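Local coordinates for protein Bug27 (Bordetella pertussis, PDB 2QPQ) that probably captures a small solute in the periplasm, as a two-domain, Venus-flytrap binding protein of the Bug family of tripartite tricarboxylate transporter receptors, at residues N227-L232 with E283-R288; D258-L263 with Y268-D273. All blocks are in the same frame, centred on the assembly; numbering follows the deposited sequence.

Overall arrangement
Following the chain from its N terminus, strands 67-72 and 93-109 are laid down first; strand 227-235, the first element to carry a contact, later pairs antiparallel with both. Helices 240-254 and 257-266 follow, then strand 269-273, which pairs antiparallel with 93-109, and finally helix 275-296. Contact 2 closes a short loop, with four residues between its segments 258-263 and 268-273, most of them the last turn of helix 257-266. Contact 1 closes the long one, fifty residues, and encloses contact 2 whole. Their centres lie about 18 Å apart, yet they meet where His230 CE1 packs 4.0 Å from Tyr268 CE1. Together they tie helices 257-266 and 275-296 to the same sheet.

Contact 1: residues N227-L232 with E283-R288; sequences NQWHGL and ETDIDR
Trp229 of strand 227-232 and Asp285 of helix 283-288 make the direct contact, through one bond: indole NE1 donates to Asp285 OD2 at 2.7 Å, with an N-H...O angle of 157°. The carboxylate meets the indole at its edge, the oxygen near the ring plane. Indole and carboxylate planes are only 11° apart, almost coplanar, and the bond arrives on the anti side of OD2. Trp229 CG sits between its backbone N and carbonyl carbon (chi1 40°), which helps set the indole with its N-H edge facing Asp285.

Water forms the next layer. One molecule donates both to Asp285 OD2, at 3.0 Å, and to Asn227 O, at 2.9 Å, so OD2 accepts two hydrogen bonds and the strand backbone is joined to the same oxygen. The other carboxylate oxygen is engaged within the helix: Arg288 NH1 lies 3.6 Å from Asp285 OD1 in a salt bridge one helical turn on. A second water accepts from that NH1 and from Asn227 N, at 2.8 Å from the latter, carrying the arginine to the strand as well.

Farther out, Phe278 of the same long helix stacks edge-to-face with the indole, and Ser73 OG is bonded to the Trp229 backbone N. Both carboxylate oxygens of Asp285 thus have partners, OD1 a cation and OD2 two donors. This surrounding would be expected to favour the ionised form of the aspartate, its negative charge probably stabilised by the arginine, the indole N-H and the water.

Contact 2: residues D258-L263 with Y268-D273; sequences DVQKKL and YSTASD
Thr270 of strand 269-273 meets Gln260 and Leu263 of helix 258-263, while Tyr268 just before the strand meets Leu263. Two hydrogen bonds cross. Thr270 OG1 donates to Gln260 OE1 at 2.7 Å, in the plane of the amide and onto a lone pair, with a C=O...O angle of 125°. Thr270 CG2 also lies 3.3 Å from Gln260 OE1, so one threonine touches the glutamine with both its branches. The glutamine chain is bent at chi2 (-67°), which helps bring its amide round to the threonine. Its NE2 is given to Met254 O, so both ends of the amide are used and its flip is fixed. The second bond is between backbones: Tyr268 N donates to Leu263 O at 3.0 Å, linking the two chains just ahead of the strand, and the same oxygen lies at the edge of the Tyr268 ring.

Apolar contact fills in between them. Leu263 CD2 presses on Thr270 CG2 at 3.5 Å, a tight carbon pair, and Leu263 CB lies 3.9 Å from Tyr268 CB. Away from the helix, the tyrosine side chain touches Met24 and Val102 and comes within about 5 Å of a bound citric acid, probably from the crystallisation liquor; Leu263 packs on Leu28.

Helix 257-266 passes through a two-residue connection into strand 269-273, which pairs antiparallel with strand 93-109, as part of the alpha/beta architecture of a Venus-flytrap binding protein.

Contact 1: residues N227-L232 with E283-R288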
loop_
_atom_site.group_PDB
_atom_site.type_symbol
_atom_site.label_atom_id
_atom_site.label_comp_id
_atom_site.label_asym_id
_atom_site.label_seq_id
_atom_site.Cartn_x
_atom_site.Cartn_y
_atom_site.Cartn_z
ATOM N N ASN A 227 -1.009 7.766 1.124
ATOM C CA ASN A 227 -1.142 7.088 -0.152
ATOM C C ASN A 227 -0.156 5.909 -0.256
ATOM O O ASN A 227 1.034 6.086 -0.056
ATOM C CB ASN A 227 -0.916 8.115 -1.277
ATOM C CG ASN A 227 -1.739 7.838 -2.518
ATOM O OD1 ASN A 227 -2.316 6.767 -2.688
ATOM N ND2 ASN A 227 -1.732 8.789 -3.436
ATOM N N GLN A 228 -0.659 4.717 -0.563
ATOM C CA GLN A 228 0.196 3.544 -0.659
ATOM C C GLN A 228 0.852 3.445 -2.036
ATOM O O GLN A 228 0.181 3.424 -3.043
ATOM C CB GLN A 228 -0.617 2.293 -0.391
ATOM C CG GLN A 228 0.102 0.946 -0.526
ATOM C CD GLN A 228 -0.776 -0.162 0.009
ATOM O OE1 GLN A 228 -1.271 -0.053 1.117
ATOM N NE2 GLN A 228 -1.028 -1.185 -0.783
ATOM N N TRP A 229 2.163 3.362 -2.043
ATOM C CA TRP A 229 2.959 3.148 -3.263
ATOM C C TRP A 229 3.260 1.682 -3.418
ATOM O O TRP A 229 3.107 0.881 -2.464
ATOM C CB TRP A 229 4.265 3.976 -3.239
ATOM C CG TRP A 229 5.024 4.081 -1.907
ATOM C CD1 TRP A 229 5.063 5.180 -1.082
ATOM C CD2 TRP A 229 5.913 3.108 -1.307
ATOM N NE1 TRP A 229 5.881 4.931 -0.013
ATOM C CE2 TRP A 229 6.409 3.677 -0.121
ATOM C CE3 TRP A 229 6.300 1.798 -1.643
ATOM C CZ2 TRP A 229 7.323 2.997 0.754
ATOM C CZ3 TRP A 229 7.210 1.107 -0.754
ATOM C CH2 TRP A 229 7.683 1.728 0.438
ATOM N N HIS A 230 3.693 1.337 -4.627
ATOM C CA HIS A 230 3.913 -0.040 -5.055
ATOM C C HIS A 230 5.081 0.050 -6.011
ATOM O O HIS A 230 5.015 0.769 -7.012
ATOM C CB HIS A 230 2.721 -0.615 -5.820
ATOM C CG HIS A 230 1.432 -0.580 -5.061
ATOM N ND1 HIS A 230 0.659 0.558 -4.980
ATOM C CD2 HIS A 230 0.774 -1.539 -4.363
ATOM C CE1 HIS A 230 -0.400 0.311 -4.222
ATOM N NE2 HIS A 230 -0.364 -0.956 -3.852
ATOM N N GLY A 231 6.154 -0.670 -5.716
ATOM C CA GLY A 231 7.295 -0.581 -6.587
ATOM C C GLY A 231 8.234 -1.712 -6.382
ATOM O O GLY A 231 7.900 -2.694 -5.688
ATOM N N LEU A 232 9.405 -1.566 -7.026
ATOM C CA LEU A 232 10.410 -2.587 -7.056
ATOM C C LEU A 232 11.690 -2.021 -6.469
ATOM O O LEU A 232 12.099 -0.870 -6.791
ATOM C CB LEU A 232 10.634 -3.056 -8.529
ATOM C CG LEU A 232 9.452 -3.941 -9.036
ATOM C CD1 LEU A 232 9.358 -4.006 -10.547
ATOM C CD2 LEU A 232 9.532 -5.364 -8.477
ATOM N N GLU A 283 12.694 6.081 2.249
ATOM C CA GLU A 283 13.370 6.507 3.502
ATOM C C GLU A 283 12.535 7.505 4.306
ATOM O O GLU A 283 12.447 7.427 5.520
ATOM C CB GLU A 283 14.778 7.053 3.165
ATOM C CG GLU A 283 15.679 5.919 2.678
ATOM C CD GLU A 283 17.134 6.339 2.440
ATOM O OE1 GLU A 283 17.572 7.290 3.126
ATOM O OE2 GLU A 283 17.830 5.689 1.609
ATOM N N THR A 284 11.913 8.442 3.604
ATOM C CA THR A 284 11.017 9.413 4.227
ATOM C C THR A 284 9.824 8.725 4.912
ATOM O O THR A 284 9.445 9.105 6.009
ATOM C CB THR A 284 10.497 10.398 3.184
ATOM O OG1 THR A 284 11.610 11.157 2.699
ATOM C CG2 THR A 284 9.443 11.327 3.787
ATOM N N ASP A 285 9.261 7.700 4.267
ATOM C CA ASP A 285 8.083 7.025 4.816
ATOM C C ASP A 285 8.489 6.119 5.974
ATOM O O ASP A 285 7.755 5.953 6.928
ATOM C CB ASP A 285 7.329 6.263 3.729
ATOM C CG ASP A 285 6.351 7.159 2.953
ATOM O OD1 ASP A 285 6.221 8.368 3.291
ATOM O OD2 ASP A 285 5.687 6.660 2.026
ATOM N N ILE A 286 9.673 5.541 5.890
ATOM C CA ILE A 286 10.180 4.770 7.006
ATOM C C ILE A 286 10.196 5.670 8.228
ATOM O O ILE A 286 9.681 5.284 9.290
ATOM C CB ILE A 286 11.587 4.207 6.719
ATOM C CG1 ILE A 286 11.469 3.007 5.754
ATOM C CG2 ILE A 286 12.261 3.765 8.065
ATOM C CD1 ILE A 286 12.792 2.435 5.269
ATOM N N ASP A 287 10.764 6.868 8.072
ATOM C CA ASP A 287 10.897 7.816 9.194
ATOM C C ASP A 287 9.529 8.238 9.718
ATOM O O ASP A 287 9.289 8.262 10.903
ATOM C CB ASP A 287 11.717 9.036 8.748
ATOM C CG ASP A 287 13.207 8.707 8.517
ATOM O OD1 ASP A 287 13.700 7.623 8.949
ATOM O OD2 ASP A 287 13.895 9.568 7.912
ATOM N N ARG A 288 8.631 8.555 8.806
ATOM C CA ARG A 288 7.311 9.044 9.156
ATOM C C ARG A 288 6.462 7.960 9.845
ATOM O O ARG A 288 5.792 8.216 10.860
ATOM C CB ARG A 288 6.661 9.559 7.878
ATOM C CG ARG A 288 5.193 9.743 7.924
ATOM C CD ARG A 288 4.705 9.626 6.505
ATOM N NE ARG A 288 3.309 10.016 6.480
ATOM C CZ ARG A 288 2.479 9.729 5.499
ATOM N NH1 ARG A 288 2.884 8.999 4.459
ATOM N NH2 ARG A 288 1.249 10.177 5.587
HETATM O O HOH W 1 2.998 5.332 1.870
HETATM O O HOH W 2 1.389 9.212 1.636
#

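Contact 2: residues D258-L263 with Y268-D273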
loop_
_atom_site.group_PDB
_atom_site.type_symbol
_atom_site.label_atom_id
_atom_site.label_comp_id
_atom_site.label_asym_id
_atom_site.label_seq_id
_atom_site.Cartn_x
_atom_site.Cartn_y
_atom_site.Cartn_z
ATOM N N ASP A 258 -2.608 -0.246 -22.752
ATOM C CA ASP A 258 -3.446 -1.244 -22.156
ATOM C C ASP A 258 -3.217 -1.329 -20.615
ATOM O O ASP A 258 -4.158 -1.455 -19.837
ATOM C CB ASP A 258 -3.358 -2.586 -22.886
ATOM C CG ASP A 258 -1.989 -3.196 -22.858
ATOM O OD1 ASP A 258 -1.016 -2.537 -22.433
ATOM O OD2 ASP A 258 -1.880 -4.370 -23.277
ATOM N N VAL A 259 -1.959 -1.186 -20.214
ATOM C CA VAL A 259 -1.591 -1.174 -18.798
ATOM C C VAL A 259 -2.179 0.011 -18.080
ATOM O O VAL A 259 -2.718 -0.156 -16.974
ATOM C CB VAL A 259 -0.053 -1.190 -18.636
ATOM C CG1 VAL A 259 0.346 -0.885 -17.194
ATOM C CG2 VAL A 259 0.472 -2.541 -19.082
ATOM N N GLN A 260 -2.079 1.197 -18.679
ATOM C CA GLN A 260 -2.590 2.439 -18.046
ATOM C C GLN A 260 -4.100 2.357 -17.806
ATOM O O GLN A 260 -4.606 2.759 -16.754
ATOM C CB GLN A 260 -2.297 3.684 -18.908
ATOM C CG GLN A 260 -0.810 4.150 -18.906
ATOM C CD GLN A 260 -0.373 4.658 -17.546
ATOM O OE1 GLN A 260 -1.043 5.489 -16.934
ATOM N NE2 GLN A 260 0.764 4.150 -17.057
ATOM N N LYS A 261 -4.812 1.838 -18.801
ATOM C CA LYS A 261 -6.288 1.754 -18.740
ATOM C C LYS A 261 -6.715 0.808 -17.624
ATOM O O LYS A 261 -7.550 1.163 -16.808
ATOM C CB LYS A 261 -6.864 1.285 -20.095
ATOM C CG LYS A 261 -8.327 0.870 -20.037
ATOM C CD LYS A 261 -8.827 0.262 -21.338
ATOM C CE LYS A 261 -10.316 -0.115 -21.200
ATOM N NZ LYS A 261 -11.126 1.074 -20.764
ATOM N N LYS A 262 -6.125 -0.386 -17.616
ATOM C CA LYS A 262 -6.372 -1.401 -16.619
ATOM C C LYS A 262 -6.231 -0.836 -15.224
ATOM O O LYS A 262 -7.098 -1.045 -14.392
ATOM C CB LYS A 262 -5.413 -2.580 -16.770
ATOM C CG LYS A 262 -5.752 -3.734 -15.847
ATOM C CD LYS A 262 -4.607 -4.700 -15.691
ATOM C CE LYS A 262 -4.717 -5.468 -14.375
ATOM N NZ LYS A 262 -5.022 -6.919 -14.528
ATOM N N LEU A 263 -5.109 -0.167 -14.958
ATOM C CA LEU A 263 -4.871 0.397 -13.635
ATOM C C LEU A 263 -5.848 1.500 -13.286
ATOM O O LEU A 263 -6.377 1.533 -12.182
ATOM C CB LEU A 263 -3.437 0.920 -13.530
ATOM C CG LEU A 263 -2.346 -0.055 -13.052
ATOM C CD1 LEU A 263 -2.446 -1.441 -13.605
ATOM C CD2 LEU A 263 -0.963 0.494 -13.320
ATOM N N TYR A 268 -6.152 2.589 -9.357
ATOM C CA TYR A 268 -4.704 2.906 -9.203
ATOM C C TYR A 268 -4.354 4.186 -9.912
ATOM O O TYR A 268 -4.887 4.488 -10.990
ATOM C CB TYR A 268 -3.798 1.783 -9.732
ATOM C CG TYR A 268 -3.883 0.564 -8.888
ATOM C CD1 TYR A 268 -3.091 0.438 -7.744
ATOM C CD2 TYR A 268 -4.805 -0.434 -9.173
ATOM C CE1 TYR A 268 -3.206 -0.681 -6.913
ATOM C CE2 TYR A 268 -4.930 -1.530 -8.376
ATOM C CZ TYR A 268 -4.111 -1.656 -7.246
ATOM O OH TYR A 268 -4.243 -2.743 -6.440
ATOM N N SER A 269 -3.478 4.957 -9.286
ATOM C CA SER A 269 -2.935 6.136 -9.890
ATOM C C SER A 269 -1.555 5.709 -10.388
ATOM O O SER A 269 -0.712 5.270 -9.618
ATOM C CB SER A 269 -2.863 7.221 -8.828
ATOM O OG SER A 269 -2.362 8.397 -9.408
ATOM N N THR A 270 -1.345 5.749 -11.691
ATOM C CA THR A 270 -0.070 5.268 -12.217
ATOM C C THR A 270 1.035 6.255 -11.820
ATOM O O THR A 270 0.783 7.460 -11.589
ATOM C CB THR A 270 -0.138 5.035 -13.739
ATOM O OG1 THR A 270 -0.655 6.223 -14.347
ATOM C CG2 THR A 270 -1.136 3.873 -14.004
ATOM N N ALA A 271 2.241 5.715 -11.662
ATOM C CA ALA A 271 3.386 6.506 -11.219
ATOM C C ALA A 271 4.599 5.970 -11.973
ATOM O O ALA A 271 4.507 4.924 -12.608
ATOM C CB ALA A 271 3.589 6.374 -9.719
ATOM N N SER A 272 5.708 6.699 -11.952
ATOM C CA SER A 272 6.944 6.194 -12.571
ATOM C C SER A 272 8.090 6.893 -11.911
ATOM O O SER A 272 9.039 7.336 -12.581
ATOM C CB SER A 272 6.984 6.485 -14.099
ATOM O OG SER A 272 6.816 7.898 -14.256
ATOM N N ASP A 273 8.020 7.012 -10.587
ATOM C CA ASP A 273 9.107 7.659 -9.864
ATOM C C ASP A 273 10.313 6.759 -9.986
ATOM O O ASP A 273 10.217 5.530 -9.814
ATOM C CB ASP A 273 8.722 7.866 -8.402
ATOM C CG ASP A 273 7.376 8.535 -8.259
ATOM O OD1 ASP A 273 7.209 9.635 -8.810
ATOM O OD2 ASP A 273 6.463 7.931 -7.682
#